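Local coordinates for protein glutathione S-transferase (Xanthomonas axonopodis pv. citri, PDB 6NV6) that probably catalyses the conjugation of glutathione to electrophilic substrates as a theta class glutathione S-transferase, and binds glutathione, at residues Y170-M175 against P183-W188; A106-D111 against L133-E138; W114-T119 against A127-A132. All coordinates share one frame; numbering follows the deposited sequence.

Contact 1: Y170-M175 against P183-W188; sequences YAWFEM and PHLQAW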
loop_
_atom_site.group_PDB
_atom_site.type_symbol
_atom_site.label_atom_id
_atom_site.label_comp_id
_atom_site.label_asym_id
_atom_site.label_seq_id
_atom_site.Cartn_x
_atom_site.Cartn_y
_atom_site.Cartn_z
ATOM N N TYR A 170 -4.813 4.634 -1.805
ATOM C CA TYR A 170 -4.653 5.959 -2.388
ATOM C C TYR A 170 -5.062 5.951 -3.861
ATOM O O TYR A 170 -5.854 6.790 -4.307
ATOM C CB TYR A 170 -3.208 6.429 -2.224
ATOM C CG TYR A 170 -2.912 7.710 -2.971
ATOM C CD1 TYR A 170 -3.546 8.897 -2.622
ATOM C CD2 TYR A 170 -2.006 7.734 -4.029
ATOM C CE1 TYR A 170 -3.286 10.062 -3.290
ATOM C CE2 TYR A 170 -1.740 8.904 -4.707
ATOM C CZ TYR A 170 -2.383 10.063 -4.327
ATOM O OH TYR A 170 -2.119 11.233 -4.992
ATOM N N ALA A 171 -4.541 4.993 -4.630
ATOM C CA ALA A 171 -4.940 4.888 -6.029
ATOM C C ALA A 171 -6.439 4.656 -6.152
ATOM O O ALA A 171 -7.110 5.297 -6.970
ATOM C CB ALA A 171 -4.159 3.766 -6.714
ATOM N N TRP A 172 -6.986 3.757 -5.332
ATOM C CA TRP A 172 -8.412 3.462 -5.385
ATOM C C TRP A 172 -9.269 4.721 -5.271
ATOM O O TRP A 172 -10.216 4.906 -6.037
ATOM C CB TRP A 172 -8.775 2.479 -4.275
ATOM C CG TRP A 172 -10.249 2.214 -4.129
ATOM C CD1 TRP A 172 -11.085 2.683 -3.138
ATOM C CD2 TRP A 172 -11.068 1.413 -4.990
ATOM N NE1 TRP A 172 -12.364 2.219 -3.339
ATOM C CE2 TRP A 172 -12.381 1.437 -4.465
ATOM C CE3 TRP A 172 -10.821 0.673 -6.149
ATOM C CZ2 TRP A 172 -13.433 0.748 -5.060
ATOM C CZ3 TRP A 172 -11.872 -0.003 -6.738
ATOM C CH2 TRP A 172 -13.158 0.038 -6.194
ATOM N N PHE A 173 -8.949 5.602 -4.332
ATOM C CA PHE A 173 -9.839 6.715 -4.047
ATOM C C PHE A 173 -9.591 7.921 -4.937
ATOM O O PHE A 173 -10.509 8.726 -5.139
ATOM C CB PHE A 173 -9.709 7.122 -2.576
ATOM C CG PHE A 173 -10.536 6.276 -1.636
ATOM C CD1 PHE A 173 -11.923 6.285 -1.714
ATOM C CD2 PHE A 173 -9.926 5.450 -0.694
ATOM C CE1 PHE A 173 -12.684 5.508 -0.860
ATOM C CE2 PHE A 173 -10.685 4.671 0.163
ATOM C CZ PHE A 173 -12.066 4.700 0.077
ATOM N N GLU A 174 -8.390 8.068 -5.487
ATOM C CA GLU A 174 -8.077 9.239 -6.292
ATOM C C GLU A 174 -8.088 8.946 -7.782
ATOM O O GLU A 174 -8.016 9.884 -8.580
ATOM C CB GLU A 174 -6.729 9.821 -5.859
ATOM C CG GLU A 174 -6.632 10.036 -4.337
ATOM C CD GLU A 174 -7.724 10.964 -3.776
ATOM O OE1 GLU A 174 -8.156 11.877 -4.515
ATOM O OE2 GLU A 174 -8.148 10.789 -2.604
ATOM N N MET A 175 -8.176 7.675 -8.166
ATOM C CA MET A 175 -8.484 7.232 -9.519
ATOM C C MET A 175 -9.771 7.855 -10.035
ATOM O O MET A 175 -10.732 8.022 -9.274
ATOM C CB MET A 175 -8.648 5.714 -9.585
ATOM C CG MET A 175 -7.457 4.970 -10.081
ATOM S SD MET A 175 -7.960 3.311 -10.562
ATOM C CE MET A 175 -9.114 2.935 -9.264
ATOM N N PRO A 183 -17.845 2.889 3.609
ATOM C CA PRO A 183 -17.594 4.050 4.471
ATOM C C PRO A 183 -16.569 3.796 5.559
ATOM O O PRO A 183 -15.919 4.743 6.017
ATOM C CB PRO A 183 -18.977 4.342 5.073
ATOM C CG PRO A 183 -19.928 3.353 4.390
ATOM C CD PRO A 183 -19.087 2.206 3.994
ATOM N N HIS A 184 -16.430 2.551 6.013
ATOM C CA HIS A 184 -15.367 2.271 6.972
ATOM C C HIS A 184 -14.010 2.302 6.282
ATOM O O HIS A 184 -13.054 2.907 6.788
ATOM C CB HIS A 184 -15.625 0.939 7.678
ATOM C CG HIS A 184 -17.006 0.832 8.245
ATOM N ND1 HIS A 184 -17.281 1.064 9.576
ATOM C CD2 HIS A 184 -18.194 0.559 7.654
ATOM C CE1 HIS A 184 -18.579 0.926 9.783
ATOM N NE2 HIS A 184 -19.154 0.620 8.633
ATOM N N LEU A 185 -13.923 1.681 5.105
ATOM C CA LEU A 185 -12.734 1.815 4.275
ATOM C C LEU A 185 -12.361 3.276 4.076
ATOM O O LEU A 185 -11.188 3.641 4.180
ATOM C CB LEU A 185 -12.977 1.137 2.928
ATOM C CG LEU A 185 -11.758 1.060 2.015
ATOM C CD1 LEU A 185 -10.775 -0.025 2.493
ATOM C CD2 LEU A 185 -12.202 0.837 0.573
ATOM N N GLN A 186 -13.355 4.129 3.808
ATOM C CA GLN A 186 -13.079 5.530 3.508
ATOM C C GLN A 186 -12.611 6.300 4.740
ATOM O O GLN A 186 -11.690 7.121 4.652
ATOM C CB GLN A 186 -14.325 6.181 2.920
ATOM C CG GLN A 186 -14.182 7.675 2.704
ATOM C CD GLN A 186 -15.342 8.259 1.937
ATOM O OE1 GLN A 186 -16.032 7.541 1.206
ATOM N NE2 GLN A 186 -15.572 9.569 2.096
ATOM N N ALA A 187 -13.251 6.072 5.892
ATOM C CA ALA A 187 -12.830 6.752 7.115
ATOM C C ALA A 187 -11.417 6.345 7.511
ATOM O O ALA A 187 -10.670 7.151 8.084
ATOM C CB ALA A 187 -13.815 6.456 8.246
ATOM N N TRP A 188 -11.046 5.092 7.225
ATOM C CA TRP A 188 -9.679 4.635 7.433
ATOM C C TRP A 188 -8.715 5.393 6.531
ATOM O O TRP A 188 -7.658 5.851 6.981
ATOM C CB TRP A 188 -9.626 3.129 7.180
ATOM C CG TRP A 188 -8.272 2.461 7.013
ATOM C CD1 TRP A 188 -7.347 2.214 7.996
ATOM C CD2 TRP A 188 -7.747 1.863 5.815
ATOM N NE1 TRP A 188 -6.277 1.531 7.479
ATOM C CE2 TRP A 188 -6.495 1.295 6.146
ATOM C CE3 TRP A 188 -8.210 1.756 4.498
ATOM C CZ2 TRP A 188 -5.689 0.637 5.199
ATOM C CZ3 TRP A 188 -7.409 1.093 3.558
ATOM C CH2 TRP A 188 -6.161 0.547 3.917
#
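The CZ end of the F173 ring reaches L185 and Q186 obliquely, and this joins two helices of the all-helical C-terminal domain of the glutathione transferase fold. The last turn of helix 163-174 faces the first turn of helix 183-193. Their short segments are steeply crossed, with N-to-C directions 111° apart and axes 11.5 Å from each other. A spacing this wide needs large side chains, and phenylalanine, tryptophan and leucine supply them.

The contact across the segments is apolar. CZ of F173 lies 3.7 Å from CA of Q186, so the ring reaches the backbone of the opposite helix. CZ of F173 also lies 3.9 Å from CD2 of L185. With CG of L185 anti to the backbone N (chi1 -173°), the leucine turns this branch mainly to F173; W172, crossing the leucine at about a right angle, brings its NE1 only to 4.2 Å from CD2 of L185. The CB of Q186 joins the aliphatic surface beside CZ, while its extended chain carries the amide onward at the exposed margin.

Polar bonds lie around this apolar patch. D144 accepts the backbone N-H of L185 at the start of helix 183-193, and E174 bonds to the hydroxyl of Y189.

Aromatic rings also meet outside the pair of segments. The F173 ring lies against that of Y189 with the two planes nearly parallel, and W172 packs inward on L133, S136 and L140 of helix 126-146. Within helix 163-174, CD1 of W172 stands 3.7 Å above the plane of the F173 ring, over its centre.

Contact 2: A106-D111 against L133-E138; sequences AGVFRD and LTQSGE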
loop_
_atom_site.group_PDB
_atom_site.type_symbol
_atom_site.label_atom_id
_atom_site.label_comp_id
_atom_site.label_asym_id
_atom_site.label_seq_id
_atom_site.Cartn_x
_atom_site.Cartn_y
_atom_site.Cartn_z
ATOM N N ALA A 106 -4.138 -7.054 -5.313
ATOM C CA ALA A 106 -3.249 -6.268 -6.164
ATOM C C ALA A 106 -3.408 -6.618 -7.644
ATOM O O ALA A 106 -3.391 -5.727 -8.504
ATOM C CB ALA A 106 -1.804 -6.462 -5.708
ATOM N N GLY A 107 -3.585 -7.906 -7.959
ATOM C CA GLY A 107 -3.631 -8.312 -9.354
ATOM C C GLY A 107 -4.806 -7.701 -10.095
ATOM O O GLY A 107 -4.633 -7.063 -11.140
ATOM N N VAL A 108 -6.019 -7.876 -9.560
ATOM C CA VAL A 108 -7.195 -7.312 -10.218
ATOM C C VAL A 108 -7.131 -5.793 -10.204
ATOM O O VAL A 108 -7.501 -5.134 -11.183
ATOM C CB VAL A 108 -8.499 -7.849 -9.584
ATOM C CG1 VAL A 108 -8.670 -7.359 -8.166
ATOM C CG2 VAL A 108 -9.715 -7.457 -10.431
ATOM N N PHE A 109 -6.621 -5.205 -9.121
ATOM C CA PHE A 109 -6.601 -3.753 -9.064
ATOM C C PHE A 109 -5.571 -3.178 -10.019
ATOM O O PHE A 109 -5.839 -2.169 -10.683
ATOM C CB PHE A 109 -6.327 -3.250 -7.658
ATOM C CG PHE A 109 -6.237 -1.760 -7.596
ATOM C CD1 PHE A 109 -7.382 -0.985 -7.622
ATOM C CD2 PHE A 109 -5.016 -1.126 -7.583
ATOM C CE1 PHE A 109 -7.308 0.398 -7.596
ATOM C CE2 PHE A 109 -4.943 0.258 -7.559
ATOM C CZ PHE A 109 -6.094 1.016 -7.562
ATOM N N ARG A 110 -4.381 -3.781 -10.089
ATOM C CA ARG A 110 -3.405 -3.300 -11.057
ATOM C C ARG A 110 -3.979 -3.370 -12.465
ATOM O O ARG A 110 -3.675 -2.516 -13.309
ATOM C CB ARG A 110 -2.104 -4.097 -10.955
ATOM N N ASP A 111 -4.848 -4.352 -12.714
ATOM C CA ASP A 111 -5.515 -4.456 -14.007
ATOM C C ASP A 111 -6.504 -3.317 -14.200
ATOM O O ASP A 111 -6.496 -2.643 -15.239
ATOM C CB ASP A 111 -6.216 -5.808 -14.118
ATOM C CG ASP A 111 -6.152 -6.383 -15.509
ATOM O OD1 ASP A 111 -5.030 -6.477 -16.056
ATOM O OD2 ASP A 111 -7.225 -6.749 -16.045
ATOM N N LEU A 133 -13.165 -3.455 -12.037
ATOM C CA LEU A 133 -13.767 -2.481 -11.134
ATOM C C LEU A 133 -14.785 -3.135 -10.215
ATOM O O LEU A 133 -14.836 -2.831 -9.016
ATOM C CB LEU A 133 -14.431 -1.354 -11.922
ATOM C CG LEU A 133 -15.159 -0.346 -11.024
ATOM C CD1 LEU A 133 -14.176 0.293 -10.071
ATOM C CD2 LEU A 133 -15.887 0.730 -11.811
ATOM N N THR A 134 -15.595 -4.043 -10.753
ATOM C CA THR A 134 -16.627 -4.659 -9.932
ATOM C C THR A 134 -16.016 -5.599 -8.899
ATOM O O THR A 134 -16.483 -5.666 -7.757
ATOM C CB THR A 134 -17.627 -5.400 -10.825
ATOM O OG1 THR A 134 -18.390 -4.449 -11.583
ATOM C CG2 THR A 134 -18.567 -6.266 -9.985
ATOM N N GLN A 135 -14.966 -6.325 -9.273
ATOM C CA GLN A 135 -14.371 -7.266 -8.332
ATOM C C GLN A 135 -13.469 -6.562 -7.326
ATOM O O GLN A 135 -13.464 -6.909 -6.138
ATOM C CB GLN A 135 -13.594 -8.345 -9.076
ATOM C CG GLN A 135 -13.293 -9.523 -8.192
ATOM C CD GLN A 135 -12.268 -10.436 -8.788
ATOM O OE1 GLN A 135 -11.518 -11.095 -8.065
ATOM N NE2 GLN A 135 -12.217 -10.488 -10.120
ATOM N N SER A 136 -12.673 -5.599 -7.795
ATOM C CA SER A 136 -11.973 -4.701 -6.885
ATOM C C SER A 136 -12.903 -4.250 -5.768
ATOM O O SER A 136 -12.593 -4.391 -4.573
ATOM C CB SER A 136 -11.442 -3.494 -7.660
ATOM O OG SER A 136 -10.317 -3.848 -8.455
ATOM N N GLY A 137 -14.084 -3.757 -6.164
ATOM C CA GLY A 137 -15.037 -3.231 -5.200
ATOM C C GLY A 137 -15.494 -4.259 -4.181
ATOM O O GLY A 137 -15.547 -3.981 -2.979
ATOM N N GLU A 138 -15.844 -5.462 -4.644
ATOM C CA GLU A 138 -16.369 -6.440 -3.698
ATOM C C GLU A 138 -15.260 -7.071 -2.874
ATOM O O GLU A 138 -15.506 -7.506 -1.746
ATOM C CB GLU A 138 -17.188 -7.522 -4.408
ATOM C CG GLU A 138 -18.588 -7.055 -4.898
ATOM C CD GLU A 138 -19.285 -6.024 -3.971
ATOM O OE1 GLU A 138 -19.708 -6.406 -2.859
ATOM O OE2 GLU A 138 -19.437 -4.838 -4.366
#
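F109 and S136 mark the nearest approach of the two backbones, their CA atoms 5.9 Å apart, where helix segments 106-111 and 133-138 run in broadly opposed directions (139° between them) with axes 9.0 Å apart.

Such closeness calls for small groups at the centre, and S136 provides one. Its CB points at the facing helix, and OG of S136 lies 3.8 Å from CA of F109, so the hydroxyl sits against the main chain of that helix. Placed beside its own backbone N (chi1 -74°), this hydroxyl hydrogen-bonds to the carbonyl of A132 one turn back. Its polarity is therefore met inside its own helix, and toward 106-111 it serves as a compact packing surface.

V108 brings two methyls to the same ground. CG1 of V108 lies 3.9 Å from OG of S136, and CG2 of V108 lies 3.9 Å from NE2 of Q135. Branching at CB, the valine thus gives one contact to each partner without a long, flexible chain. Q135 suits the exposed margin: its extended chain crosses V108 obliquely and brings only its NE2 end near CG2, holding a polar group at the surface.

F109 works differently. Its CB and the near edge of its ring border the serine hydroxyl, which lies near the ring plane, but the ring itself runs on to F168 and A171 of helix 163-174. W172 of that helix also touches S136, so a third helix closes over this pair. Roughly antiparallel packing of two long helices, with a third laid against them, is characteristic of the helical bundle in the C-terminal domain of glutathione transferases.

Contact 3: W114-T119 against A127-A132; sequences WGVVRT and ARIAAA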
loop_
_atom_site.group_PDB
_atom_site.type_symbol
_atom_site.label_atom_id
_atom_site.label_comp_id
_atom_site.label_asym_id
_atom_site.label_seq_id
_atom_site.Cartn_x
_atom_site.Cartn_y
_atom_site.Cartn_z
ATOM N N TRP A 114 -4.583 -0.120 -14.759
ATOM C CA TRP A 114 -3.913 0.041 -16.046
ATOM C C TRP A 114 -4.897 0.505 -17.113
ATOM O O TRP A 114 -4.654 1.501 -17.804
ATOM C CB TRP A 114 -3.215 -1.258 -16.459
ATOM C CG TRP A 114 -1.719 -1.205 -16.205
ATOM C CD1 TRP A 114 -1.061 -1.611 -15.069
ATOM C CD2 TRP A 114 -0.705 -0.693 -17.091
ATOM N NE1 TRP A 114 0.295 -1.389 -15.199
ATOM C CE2 TRP A 114 0.540 -0.829 -16.426
ATOM C CE3 TRP A 114 -0.726 -0.142 -18.382
ATOM C CZ2 TRP A 114 1.751 -0.432 -17.014
ATOM C CZ3 TRP A 114 0.484 0.257 -18.960
ATOM C CH2 TRP A 114 1.700 0.106 -18.277
ATOM N N GLY A 115 -6.023 -0.193 -17.241
ATOM C CA GLY A 115 -7.043 0.176 -18.201
ATOM C C GLY A 115 -7.564 1.604 -18.141
ATOM O O GLY A 115 -8.132 2.096 -19.117
ATOM N N VAL A 116 -7.387 2.288 -17.016
ATOM C CA VAL A 116 -8.062 3.549 -16.760
ATOM C C VAL A 116 -7.093 4.718 -16.769
ATOM O O VAL A 116 -7.409 5.788 -17.289
ATOM C CB VAL A 116 -8.835 3.478 -15.426
ATOM C CG1 VAL A 116 -9.483 4.816 -15.087
ATOM C CG2 VAL A 116 -9.869 2.372 -15.484
ATOM N N VAL A 117 -5.904 4.526 -16.215
ATOM C CA VAL A 117 -4.931 5.601 -16.099
ATOM C C VAL A 117 -3.851 5.512 -17.172
ATOM O O VAL A 117 -3.209 6.531 -17.479
ATOM C CB VAL A 117 -4.307 5.576 -14.690
ATOM C CG1 VAL A 117 -3.438 6.807 -14.428
ATOM C CG2 VAL A 117 -5.414 5.428 -13.661
ATOM N N ARG A 118 -3.654 4.337 -17.774
ATOM C CA ARG A 118 -2.471 4.088 -18.573
ATOM C C ARG A 118 -2.741 3.545 -19.970
ATOM O O ARG A 118 -1.821 3.554 -20.793
ATOM C CB ARG A 118 -1.534 3.123 -17.824
ATOM C CG ARG A 118 -0.745 3.824 -16.727
ATOM C CD ARG A 118 0.142 2.883 -15.920
ATOM N NE ARG A 118 0.739 3.581 -14.777
ATOM C CZ ARG A 118 1.248 2.981 -13.700
ATOM N NH1 ARG A 118 1.242 1.658 -13.605
ATOM N NH2 ARG A 118 1.765 3.715 -12.715
ATOM N N THR A 119 -3.952 3.092 -20.274
ATOM C CA THR A 119 -4.148 2.665 -21.649
ATOM C C THR A 119 -5.025 3.662 -22.407
ATOM O O THR A 119 -5.942 4.260 -21.829
ATOM C CB THR A 119 -4.788 1.274 -21.728
ATOM O OG1 THR A 119 -6.139 1.342 -21.256
ATOM C CG2 THR A 119 -4.009 0.272 -20.886
ATOM N N ALA A 127 -15.215 -4.351 -21.025
ATOM C CA ALA A 127 -15.805 -5.445 -20.263
ATOM C C ALA A 127 -14.860 -5.926 -19.172
ATOM O O ALA A 127 -15.288 -6.233 -18.054
ATOM C CB ALA A 127 -16.171 -6.594 -21.198
ATOM N N ARG A 128 -13.561 -5.964 -19.477
ATOM C CA ARG A 128 -12.560 -6.416 -18.518
ATOM C C ARG A 128 -12.350 -5.393 -17.405
ATOM O O ARG A 128 -12.369 -5.743 -16.217
ATOM C CB ARG A 128 -11.253 -6.703 -19.253
ATOM C CG ARG A 128 -10.189 -7.332 -18.398
ATOM C CD ARG A 128 -9.202 -8.088 -19.250
ATOM N NE ARG A 128 -8.017 -7.299 -19.549
ATOM C CZ ARG A 128 -6.775 -7.734 -19.372
ATOM N NH1 ARG A 128 -5.752 -7.006 -19.795
ATOM N NH2 ARG A 128 -6.567 -8.939 -18.855
ATOM N N ILE A 129 -12.122 -4.128 -17.772
ATOM C CA ILE A 129 -12.065 -3.049 -16.782
ATOM C C ILE A 129 -13.291 -3.109 -15.881
ATOM O O ILE A 129 -13.188 -3.224 -14.653
ATOM C CB ILE A 129 -11.952 -1.682 -17.480
ATOM C CG1 ILE A 129 -10.538 -1.458 -18.002
ATOM C CG2 ILE A 129 -12.339 -0.556 -16.547
ATOM C CD1 ILE A 129 -10.468 -0.387 -19.069
ATOM N N ALA A 130 -14.472 -3.051 -16.494
ATOM C CA ALA A 130 -15.750 -3.194 -15.812
ATOM C C ALA A 130 -15.748 -4.350 -14.821
ATOM O O ALA A 130 -16.311 -4.236 -13.726
ATOM C CB ALA A 130 -16.866 -3.392 -16.837
ATOM N N ALA A 131 -15.121 -5.469 -15.197
ATOM C CA ALA A 131 -15.077 -6.625 -14.309
ATOM C C ALA A 131 -14.034 -6.431 -13.218
ATOM O O ALA A 131 -14.267 -6.787 -12.057
ATOM C CB ALA A 131 -14.796 -7.897 -15.106
ATOM N N ALA A 132 -12.884 -5.858 -13.573
ATOM C CA ALA A 132 -11.909 -5.484 -12.557
ATOM C C ALA A 132 -12.523 -4.524 -11.547
ATOM O O ALA A 132 -12.439 -4.747 -10.331
ATOM C CB ALA A 132 -10.672 -4.872 -13.214
#
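I129 presses its side chain against the backbone of G115, and this is the tight part of the contact. The CA atoms of the pair are 6.1 Å apart, an approach that glycine allows because it has no side chain to stand in the way of CG1 of I129. CD1 of I129 lies 3.6 Å from CA of G115 and 3.4 Å from its carbonyl O. With CG1 beside the backbone N (chi1 -76°), the isoleucine sends this arm to the glycine, while on its other branch CG2 of I129 lies 4.0 Å from CG2 of V116. The same carbonyl O of G115 takes a weak hydrogen bond from OG1 of T119 at 3.0 Å, within its own segment, near the wider pi-type turn of 114-118.

The periphery is looser. R128, on the exposed side of its helix, makes a long, weak ion pair with D111. R118 turns from this interface and forms a salt bridge with the C-terminal carboxylate of T207.

Helix 88-118 and the start of helix 126-146 are thus joined here by shape: one isoleucine arm rests on glycine backbone and the other on valine, and charge plays little part across the two segments.

In the fold
Contacts 2 and 3 both join helix 88-118 to helix 126-146, contact 3 lying nested in the chain loop that contact 2 closes, their centres about 9 Å apart. Contact 1 links the later helices 163-174 and 183-193. It touches contact 2 directly: A171 and M175 pack on F109, so the two pairs of helices pack against one another at this point. All three are partly buried, and contact 3 lies farthest from the chain centre, about 20 Å against 12 and 14 Å between centres. Their chemistry follows how close the backbones come: aromatic rings and leucine bridge the wide gap of contact 1, whereas serine and glycine permit close backbones in contacts 2 and 3.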